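Local coordinates for choline dehydrogenase and related flavoproteins (Aspergillus oryzae, PDB 3Q9T), which is a formate oxidase of the glucose-methanol-choline oxidoreductase family, a flavoenzyme that carries 8-formyl-FAD at its catalytic site, at residues F9-G14 against E261-Q266; V33-A38 against P219-V224. All coordinates share one frame; numbering follows the deposited sequence.

Contact 1. Residues F9-G14 against E261-Q266. With FAY ([(2R,3S,4R,5R)-5-(6-amino-9H-purin-9-yl)-3,4-dihydroxytetrahydrofuran-2-yl]methyl (2R,3S,4S)-5-(8-formyl-7-methyl-2,4-dioxo-3,4-dihydrobenzo[g]pteridin-10(2H)-yl)-2,3,4-trihydroxypentyl dihydrogen diphosphate), chain D.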
loop_
_atom_site.group_PDB
_atom_site.type_symbol
_atom_site.label_atom_id
_atom_site.label_comp_id
_atom_site.label_asym_id
_atom_site.label_seq_id
_atom_site.Cartn_x
_atom_site.Cartn_y
_atom_site.Cartn_z
ATOM N N PHE A 9 -24.779 -33.480 -10.479
ATOM C CA PHE A 9 -24.017 -32.586 -9.607
ATOM C C PHE A 9 -23.270 -31.543 -10.405
ATOM O O PHE A 9 -22.605 -31.860 -11.405
ATOM C CB PHE A 9 -23.024 -33.360 -8.741
ATOM C CG PHE A 9 -23.677 -34.304 -7.785
ATOM C CD1 PHE A 9 -24.333 -33.827 -6.665
ATOM C CD2 PHE A 9 -23.638 -35.673 -8.007
ATOM C CE1 PHE A 9 -24.930 -34.696 -5.784
ATOM C CE2 PHE A 9 -24.241 -36.555 -7.129
ATOM C CZ PHE A 9 -24.893 -36.071 -6.020
ATOM N N VAL A 10 -23.372 -30.297 -9.950
ATOM C CA VAL A 10 -22.617 -29.206 -10.566
ATOM C C VAL A 10 -21.576 -28.710 -9.571
ATOM O O VAL A 10 -21.919 -28.338 -8.456
ATOM C CB VAL A 10 -23.539 -28.049 -10.978
ATOM C CG1 VAL A 10 -22.734 -26.867 -11.460
ATOM C CG2 VAL A 10 -24.541 -28.508 -12.063
ATOM N N ILE A 11 -20.304 -28.744 -9.957
ATOM C CA ILE A 11 -19.264 -28.101 -9.148
ATOM C C ILE A 11 -18.909 -26.736 -9.753
ATOM O O ILE A 11 -18.550 -26.630 -10.932
ATOM C CB ILE A 11 -17.995 -28.959 -9.000
ATOM C CG1 ILE A 11 -18.212 -30.120 -8.015
ATOM C CG2 ILE A 11 -16.818 -28.102 -8.499
ATOM C CD1 ILE A 11 -19.125 -31.185 -8.519
ATOM N N VAL A 12 -19.039 -25.696 -8.939
ATOM C CA VAL A 12 -18.777 -24.327 -9.381
ATOM C C VAL A 12 -17.396 -23.916 -8.922
ATOM O O VAL A 12 -17.206 -23.562 -7.753
ATOM C CB VAL A 12 -19.818 -23.355 -8.800
ATOM C CG1 VAL A 12 -19.565 -21.935 -9.281
ATOM C CG2 VAL A 12 -21.216 -23.802 -9.205
ATOM N N GLY A 13 -16.436 -23.968 -9.848
ATOM C CA GLY A 13 -15.045 -23.723 -9.527
ATOM C C GLY A 13 -14.263 -25.027 -9.549
ATOM O O GLY A 13 -14.343 -25.805 -8.612
ATOM N N GLY A 14 -13.524 -25.276 -10.629
ATOM C CA GLY A 14 -12.733 -26.489 -10.751
ATOM C C GLY A 14 -11.376 -26.371 -10.072
ATOM O O GLY A 14 -10.336 -26.602 -10.687
ATOM N N GLU A 261 -27.432 -31.774 -6.502
ATOM C CA GLU A 261 -26.830 -30.745 -5.666
ATOM C C GLU A 261 -25.816 -29.896 -6.396
ATOM O O GLU A 261 -25.139 -30.349 -7.313
ATOM C CB GLU A 261 -26.159 -31.368 -4.443
ATOM C CG GLU A 261 -27.108 -32.087 -3.489
ATOM C CD GLU A 261 -26.409 -32.491 -2.209
ATOM O OE1 GLU A 261 -25.735 -31.626 -1.610
ATOM O OE2 GLU A 261 -26.518 -33.670 -1.806
ATOM N N VAL A 262 -25.726 -28.644 -5.969
ATOM C CA VAL A 262 -24.661 -27.769 -6.405
ATOM C C VAL A 262 -23.615 -27.660 -5.298
ATOM O O VAL A 262 -23.942 -27.455 -4.119
ATOM C CB VAL A 262 -25.203 -26.387 -6.780
ATOM C CG1 VAL A 262 -24.066 -25.380 -6.918
ATOM C CG2 VAL A 262 -25.989 -26.491 -8.081
ATOM N N ILE A 263 -22.356 -27.833 -5.679
ATOM C CA ILE A 263 -21.257 -27.631 -4.747
ATOM C C ILE A 263 -20.427 -26.410 -5.159
ATOM O O ILE A 263 -19.837 -26.371 -6.247
ATOM C CB ILE A 263 -20.342 -28.864 -4.601
ATOM C CG1 ILE A 263 -21.134 -30.132 -4.225
ATOM C CG2 ILE A 263 -19.314 -28.599 -3.518
ATOM C CD1 ILE A 263 -21.866 -30.785 -5.369
ATOM N N LEU A 264 -20.403 -25.412 -4.284
ATOM C CA LEU A 264 -19.671 -24.182 -4.534
ATOM C C LEU A 264 -18.234 -24.330 -4.026
ATOM O O LEU A 264 -18.006 -24.521 -2.841
ATOM C CB LEU A 264 -20.376 -23.010 -3.861
ATOM C CG LEU A 264 -19.697 -21.639 -3.968
ATOM C CD1 LEU A 264 -19.344 -21.303 -5.403
ATOM C CD2 LEU A 264 -20.603 -20.543 -3.354
ATOM N N SER A 265 -17.285 -24.250 -4.957
ATOM C CA SER A 265 -15.868 -24.444 -4.699
ATOM C C SER A 265 -15.011 -23.321 -5.324
ATOM O O SER A 265 -13.964 -23.578 -5.928
ATOM C CB SER A 265 -15.428 -25.799 -5.277
ATOM O OG SER A 265 -16.176 -26.875 -4.720
ATOM N N GLN A 266 -15.438 -22.073 -5.186
ATOM C CA GLN A 266 -14.736 -20.999 -5.891
ATOM C C GLN A 266 -13.588 -20.421 -5.071
ATOM O O GLN A 266 -12.944 -19.468 -5.495
ATOM C CB GLN A 266 -15.699 -19.899 -6.357
ATOM C CG GLN A 266 -16.582 -20.299 -7.544
ATOM C CD GLN A 266 -17.168 -19.081 -8.258
ATOM O OE1 GLN A 266 -17.536 -19.153 -9.422
ATOM N NE2 GLN A 266 -17.264 -17.966 -7.545
HETATM P P FAY D . -9.482 -24.042 -2.863
HETATM N N1 FAY D . -0.802 -24.671 0.522
HETATM C C2 FAY D . 0.040 -25.738 0.828
HETATM O O2 FAY D . -0.389 -26.702 1.450
HETATM N N3 FAY D . 1.169 -25.951 0.066
HETATM C C4 FAY D . 1.758 -24.877 -0.554
HETATM O O4 FAY D . 3.003 -24.835 -0.571
HETATM N N5 FAY D . 1.481 -22.703 -1.498
HETATM C C6 FAY D . 1.155 -20.846 -2.901
HETATM C C7 FAY D . 0.332 -19.954 -3.565
HETATM C C8 FAY D . -1.052 -20.019 -3.370
HETATM O O8 FAY D . -3.122 -19.350 -4.239
HETATM C C9 FAY D . -1.593 -21.061 -2.605
HETATM P PA FAY D . -8.921 -22.805 -5.345
HETATM C "C1'" FAY D . -2.792 -23.021 -0.772
HETATM C C10 FAY D . -0.366 -23.664 -0.306
HETATM N N10 FAY D . -1.284 -22.820 -0.937
HETATM N N1A FAY D . -16.152 -18.096 -12.064
HETATM O O1A FAY D . -8.383 -21.449 -5.662
HETATM C C1B FAY D . -12.343 -20.879 -9.757
HETATM O O1P FAY D . -10.156 -25.247 -3.475
HETATM C "C2'" FAY D . -3.340 -24.099 -1.735
HETATM O "O2'" FAY D . -2.784 -23.866 -2.979
HETATM C C2A FAY D . -15.651 -19.325 -12.453
HETATM O O2A FAY D . -7.912 -23.906 -5.465
HETATM C C2B FAY D . -10.863 -20.547 -9.709
HETATM O O2B FAY D . -10.306 -20.289 -10.985
HETATM O O2P FAY D . -10.194 -23.603 -1.597
HETATM C "C3'" FAY D . -4.871 -24.372 -1.905
HETATM O "O3'" FAY D . -5.304 -24.634 -3.238
HETATM N N3A FAY D . -14.634 -19.929 -11.731
HETATM C C3B FAY D . -10.293 -21.813 -9.109
HETATM O O3B FAY D . -10.129 -22.761 -10.135
HETATM O O3P FAY D . -9.558 -22.798 -3.884
HETATM C "C4'" FAY D . -5.788 -23.319 -1.338
HETATM O "O4'" FAY D . -5.330 -23.082 -0.010
HETATM C C4A FAY D . -14.133 -19.311 -10.631
HETATM C C4B FAY D . -11.401 -22.318 -8.218
HETATM O O4B FAY D . -12.576 -21.614 -8.582
HETATM C C4X FAY D . 0.974 -23.721 -0.732
HETATM C "C5'" FAY D . -7.262 -23.793 -1.372
HETATM O "O5'" FAY D . -7.880 -24.249 -2.585
HETATM C C5A FAY D . -14.632 -18.078 -10.219
HETATM C C5B FAY D . -11.069 -22.114 -6.753
HETATM O O5B FAY D . -10.142 -23.103 -6.378
HETATM C C5X FAY D . 0.622 -21.735 -1.972
HETATM C C6A FAY D . -15.648 -17.458 -10.944
HETATM N N6A FAY D . -16.059 -16.228 -10.607
HETATM N N7A FAY D . -13.961 -17.708 -9.109
HETATM C C7M FAY D . 0.978 -18.823 -4.328
HETATM C C8A FAY D . -13.063 -18.667 -8.796
HETATM C C8M FAY D . -1.917 -19.341 -4.361
HETATM C C9A FAY D . -0.768 -21.900 -1.858
HETATM N N9A FAY D . -13.155 -19.656 -9.730
#
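Val12 and Gln266 meet where two parallel strands run into the cofactor site. Val12 CG1, anti to the backbone N (chi1 -179°), rests 3.4 Å from Gln266 OE1 and also meets Leu264 CD1. Beyond it the Gln266 amide lies roughly flat over the adenine of FAY, with Gln266 CD 3.4 Å from FAY C5A. Ser229 OG holds Gln266 OE1, and the backbone N of Gln266 is bonded to Thr271 OG1. Gly13, at a positive phi of 107°, brings its CA to 3.4 Å from FAY O4B; it opens the probable GxGxxG loop of a Rossmann-type fold.

Four backbone bonds tie the strands together, and the two nearest the cofactor are Val12 N to Ile263 O (2.9 Å) and Ser265 N to Val12 O (2.9 Å). At the far end Phe9 and Glu261 run side by side, and Glu261 CB meets the ring edge in plane, 3.8 Å from Phe9 CD1. The buried Glu261 carboxylate is satisfied by a salt bridge to Arg539 and a hydrogen bond to His573.

Phe9 and Ile263 pack between helices 16-25 and 555-572, with Ile11 against 16-25, whereas Val12 and Leu264 pack on helix 267-277. Strands 33-36 and 538-540 flank the pair in the five-stranded parallel sheet.

Contact 2. Residues V33-A38 against P219-V224. With FAY ([(2R,3S,4R,5R)-5-(6-amino-9H-purin-9-yl)-3,4-dihydroxytetrahydrofuran-2-yl]methyl (2R,3S,4S)-5-(8-formyl-7-methyl-2,4-dioxo-3,4-dihydrobenzo[g]pteridin-10(2H)-yl)-2,3,4-trihydroxypentyl dihydrogen diphosphate), chain D.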
loop_
_atom_site.group_PDB
_atom_site.type_symbol
_atom_site.label_atom_id
_atom_site.label_comp_id
_atom_site.label_asym_id
_atom_site.label_seq_id
_atom_site.Cartn_x
_atom_site.Cartn_y
_atom_site.Cartn_z
ATOM N N VAL A 33 -21.645 -35.371 -13.819
ATOM C CA VAL A 33 -21.040 -34.271 -13.077
ATOM C C VAL A 33 -20.591 -33.177 -14.046
ATOM O O VAL A 33 -19.916 -33.448 -15.064
ATOM C CB VAL A 33 -19.806 -34.760 -12.251
ATOM C CG1 VAL A 33 -19.240 -33.641 -11.354
ATOM C CG2 VAL A 33 -20.155 -35.985 -11.415
ATOM N N LEU A 34 -20.968 -31.941 -13.731
ATOM C CA LEU A 34 -20.480 -30.786 -14.484
ATOM C C LEU A 34 -19.513 -29.983 -13.626
ATOM O O LEU A 34 -19.780 -29.757 -12.453
ATOM C CB LEU A 34 -21.637 -29.877 -14.916
ATOM C CG LEU A 34 -21.252 -28.457 -15.371
ATOM C CD1 LEU A 34 -20.633 -28.474 -16.769
ATOM C CD2 LEU A 34 -22.460 -27.536 -15.337
ATOM N N ILE A 35 -18.392 -29.563 -14.216
ATOM C CA ILE A 35 -17.513 -28.577 -13.593
ATOM C C ILE A 35 -17.420 -27.281 -14.415
ATOM O O ILE A 35 -16.963 -27.299 -15.549
ATOM C CB ILE A 35 -16.076 -29.117 -13.412
ATOM C CG1 ILE A 35 -16.096 -30.467 -12.695
ATOM C CG2 ILE A 35 -15.232 -28.107 -12.637
ATOM C CD1 ILE A 35 -14.782 -31.222 -12.774
ATOM N N VAL A 36 -17.841 -26.160 -13.835
ATOM C CA VAL A 36 -17.583 -24.848 -14.436
ATOM C C VAL A 36 -16.360 -24.199 -13.789
ATOM O O VAL A 36 -16.138 -24.321 -12.587
ATOM C CB VAL A 36 -18.810 -23.895 -14.382
ATOM C CG1 VAL A 36 -19.966 -24.455 -15.213
ATOM C CG2 VAL A 36 -19.244 -23.622 -12.956
ATOM N N GLU A 37 -15.562 -23.525 -14.612
ATOM C CA GLU A 37 -14.247 -23.037 -14.220
ATOM C C GLU A 37 -13.890 -21.848 -15.096
ATOM O O GLU A 37 -14.034 -21.917 -16.319
ATOM C CB GLU A 37 -13.200 -24.128 -14.426
ATOM C CG GLU A 37 -11.773 -23.653 -14.345
ATOM C CD GLU A 37 -11.474 -22.934 -13.039
ATOM O OE1 GLU A 37 -11.969 -23.374 -11.983
ATOM O OE2 GLU A 37 -10.758 -21.919 -13.071
ATOM N N ALA A 38 -13.426 -20.770 -14.463
ATOM C CA ALA A 38 -13.037 -19.543 -15.166
ATOM C C ALA A 38 -11.779 -19.694 -16.034
ATOM O O ALA A 38 -11.689 -19.097 -17.100
ATOM C CB ALA A 38 -12.862 -18.394 -14.168
ATOM N N PRO A 219 -15.633 -39.853 -18.416
ATOM C CA PRO A 219 -16.546 -39.319 -19.425
ATOM C C PRO A 219 -17.878 -38.901 -18.837
ATOM O O PRO A 219 -18.678 -38.308 -19.548
ATOM C CB PRO A 219 -16.735 -40.496 -20.383
ATOM C CG PRO A 219 -16.492 -41.708 -19.546
ATOM C CD PRO A 219 -15.444 -41.309 -18.540
ATOM N N ASN A 220 -18.123 -39.209 -17.570
ATOM C CA ASN A 220 -19.320 -38.702 -16.910
ATOM C C ASN A 220 -19.109 -37.296 -16.323
ATOM O O ASN A 220 -20.050 -36.663 -15.832
ATOM C CB ASN A 220 -19.856 -39.686 -15.853
ATOM C CG ASN A 220 -18.779 -40.173 -14.898
ATOM O OD1 ASN A 220 -17.612 -40.260 -15.267
ATOM N ND2 ASN A 220 -19.174 -40.512 -13.666
ATOM N N ILE A 221 -17.877 -36.806 -16.380
ATOM C CA ILE A 221 -17.609 -35.429 -15.983
ATOM C C ILE A 221 -17.565 -34.533 -17.200
ATOM O O ILE A 221 -16.748 -34.744 -18.095
ATOM C CB ILE A 221 -16.267 -35.271 -15.230
ATOM C CG1 ILE A 221 -16.250 -36.157 -13.982
ATOM C CG2 ILE A 221 -16.053 -33.810 -14.869
ATOM C CD1 ILE A 221 -14.981 -36.066 -13.158
ATOM N N THR A 222 -18.456 -33.550 -17.246
ATOM C CA THR A 222 -18.373 -32.530 -18.283
ATOM C C THR A 222 -17.563 -31.356 -17.746
ATOM O O THR A 222 -17.885 -30.776 -16.704
ATOM C CB THR A 222 -19.765 -32.056 -18.785
ATOM O OG1 THR A 222 -20.478 -33.165 -19.347
ATOM C CG2 THR A 222 -19.614 -30.985 -19.867
ATOM N N ILE A 223 -16.482 -31.023 -18.438
ATOM C CA ILE A 223 -15.711 -29.867 -18.017
ATOM C C ILE A 223 -15.885 -28.649 -18.925
ATOM O O ILE A 223 -15.506 -28.663 -20.100
ATOM C CB ILE A 223 -14.231 -30.199 -17.797
ATOM C CG1 ILE A 223 -14.113 -31.365 -16.811
ATOM C CG2 ILE A 223 -13.522 -28.982 -17.233
ATOM C CD1 ILE A 223 -12.733 -31.996 -16.738
ATOM N N VAL A 224 -16.455 -27.594 -18.355
ATOM C CA VAL A 224 -16.633 -26.327 -19.069
ATOM C C VAL A 224 -15.708 -25.263 -18.473
ATOM O O VAL A 224 -16.022 -24.657 -17.448
ATOM C CB VAL A 224 -18.094 -25.855 -19.026
ATOM C CG1 VAL A 224 -18.249 -24.490 -19.701
ATOM C CG2 VAL A 224 -18.995 -26.888 -19.686
HETATM P P FAY D . -9.482 -24.042 -2.863
HETATM N N1 FAY D . -0.802 -24.671 0.522
HETATM C C2 FAY D . 0.040 -25.738 0.828
HETATM O O2 FAY D . -0.389 -26.702 1.450
HETATM N N3 FAY D . 1.169 -25.951 0.066
HETATM C C4 FAY D . 1.758 -24.877 -0.554
HETATM O O4 FAY D . 3.003 -24.835 -0.571
HETATM N N5 FAY D . 1.481 -22.703 -1.498
HETATM C C6 FAY D . 1.155 -20.846 -2.901
HETATM C C7 FAY D . 0.332 -19.954 -3.565
HETATM C C8 FAY D . -1.052 -20.019 -3.370
HETATM O O8 FAY D . -3.122 -19.350 -4.239
HETATM C C9 FAY D . -1.593 -21.061 -2.605
HETATM P PA FAY D . -8.921 -22.805 -5.345
HETATM C "C1'" FAY D . -2.792 -23.021 -0.772
HETATM C C10 FAY D . -0.366 -23.664 -0.306
HETATM N N10 FAY D . -1.284 -22.820 -0.937
HETATM N N1A FAY D . -16.152 -18.096 -12.064
HETATM O O1A FAY D . -8.383 -21.449 -5.662
HETATM C C1B FAY D . -12.343 -20.879 -9.757
HETATM O O1P FAY D . -10.156 -25.247 -3.475
HETATM C "C2'" FAY D . -3.340 -24.099 -1.735
HETATM O "O2'" FAY D . -2.784 -23.866 -2.979
HETATM C C2A FAY D . -15.651 -19.325 -12.453
HETATM O O2A FAY D . -7.912 -23.906 -5.465
HETATM C C2B FAY D . -10.863 -20.547 -9.709
HETATM O O2B FAY D . -10.306 -20.289 -10.985
HETATM O O2P FAY D . -10.194 -23.603 -1.597
HETATM C "C3'" FAY D . -4.871 -24.372 -1.905
HETATM O "O3'" FAY D . -5.304 -24.634 -3.238
HETATM N N3A FAY D . -14.634 -19.929 -11.731
HETATM C C3B FAY D . -10.293 -21.813 -9.109
HETATM O O3B FAY D . -10.129 -22.761 -10.135
HETATM O O3P FAY D . -9.558 -22.798 -3.884
HETATM C "C4'" FAY D . -5.788 -23.319 -1.338
HETATM O "O4'" FAY D . -5.330 -23.082 -0.010
HETATM C C4A FAY D . -14.133 -19.311 -10.631
HETATM C C4B FAY D . -11.401 -22.318 -8.218
HETATM O O4B FAY D . -12.576 -21.614 -8.582
HETATM C C4X FAY D . 0.974 -23.721 -0.732
HETATM C "C5'" FAY D . -7.262 -23.793 -1.372
HETATM O "O5'" FAY D . -7.880 -24.249 -2.585
HETATM C C5A FAY D . -14.632 -18.078 -10.219
HETATM C C5B FAY D . -11.069 -22.114 -6.753
HETATM O O5B FAY D . -10.142 -23.103 -6.378
HETATM C C5X FAY D . 0.622 -21.735 -1.972
HETATM C C6A FAY D . -15.648 -17.458 -10.944
HETATM N N6A FAY D . -16.059 -16.228 -10.607
HETATM N N7A FAY D . -13.961 -17.708 -9.109
HETATM C C7M FAY D . 0.978 -18.823 -4.328
HETATM C C8A FAY D . -13.063 -18.667 -8.796
HETATM C C8M FAY D . -1.917 -19.341 -4.361
HETATM C C9A FAY D . -0.768 -21.900 -1.858
HETATM N N9A FAY D . -13.155 -19.656 -9.730
#
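Ile35 reaches across to two isoleucines of the neighbouring strand. Its CG1 is anti to the carbonyl carbon (chi1 -52°), which sends CD1 back along the sheet, and Ile35 CD1 touches Ile221 CG2 at 3.6 Å. The two side chains cross obliquely, while Ile223 lies alongside Ile35 and points the same way, with Ile223 CG1 4.1 Å from Ile35 CD1. Val33 joins this face through its CB against Ile221 CG1.

On the other face Leu34 carries the contact. Its CD1 leans over the neighbouring backbone, 3.6 Å from Thr222 O, and Leu34 CD1 then meets Val224 CG2 at 3.7 Å, methyl to methyl, the two side chains crossing at an angle. The methyl of Thr222 borders the same leucine, and Val36 meets Val224 more loosely.

Between the two faces runs a parallel ladder from Val33 N to Asn220 O up to Val224 N to Ile35 O. It includes the bond from Thr222 N to Val33 O and fades at the weak bond from Glu37 N to Val224 O. Asn220 is fixed at the start by its ND2, which bonds to Ala26 O and Val31 O.

Past the ladder the Glu37 chain bends at chi2 (55°) away from Val224 and toward the adenosine. Glu37 OE1 accepts a hydrogen bond from FAY O3B, and Glu37 OE2 one from FAY O2B, both at 2.7 Å, the two-pronged ribose grip of an acidic residue after the second strand of a Rossmann fold. Gly39 N also bonds to OE2.

Strand 221-224 is the outermost strand of the sheet, and strand 33-36 pairs on its other edge with 9-12. Helix 16-25 packs on Val33 and Ile35; Phe256 of strand 253-258 packs on Leu34 and Val36.

How the contacts relate
Both contacts belong to one parallel sheet, and strands 9-12 and 33-36, one from each, are neighbours in it. Probable backbone bonds join them, such as Ile11 N to Leu34 O at 2.7 Å. Contact 1 lies in the middle of the sheet and every touching residue is buried; contact 2 is the edge pair, where much of 219-224 is partly exposed. Helix 16-25 packs against both. Each ends at the adenosine of FAY with different chemistry: 9-14 and 261-266 supply glycine backbone and an amide over the adenine, whereas 33-38 supplies a carboxylate for the ribose hydroxyls. Along the chain, contact 2 is nested within contact 1.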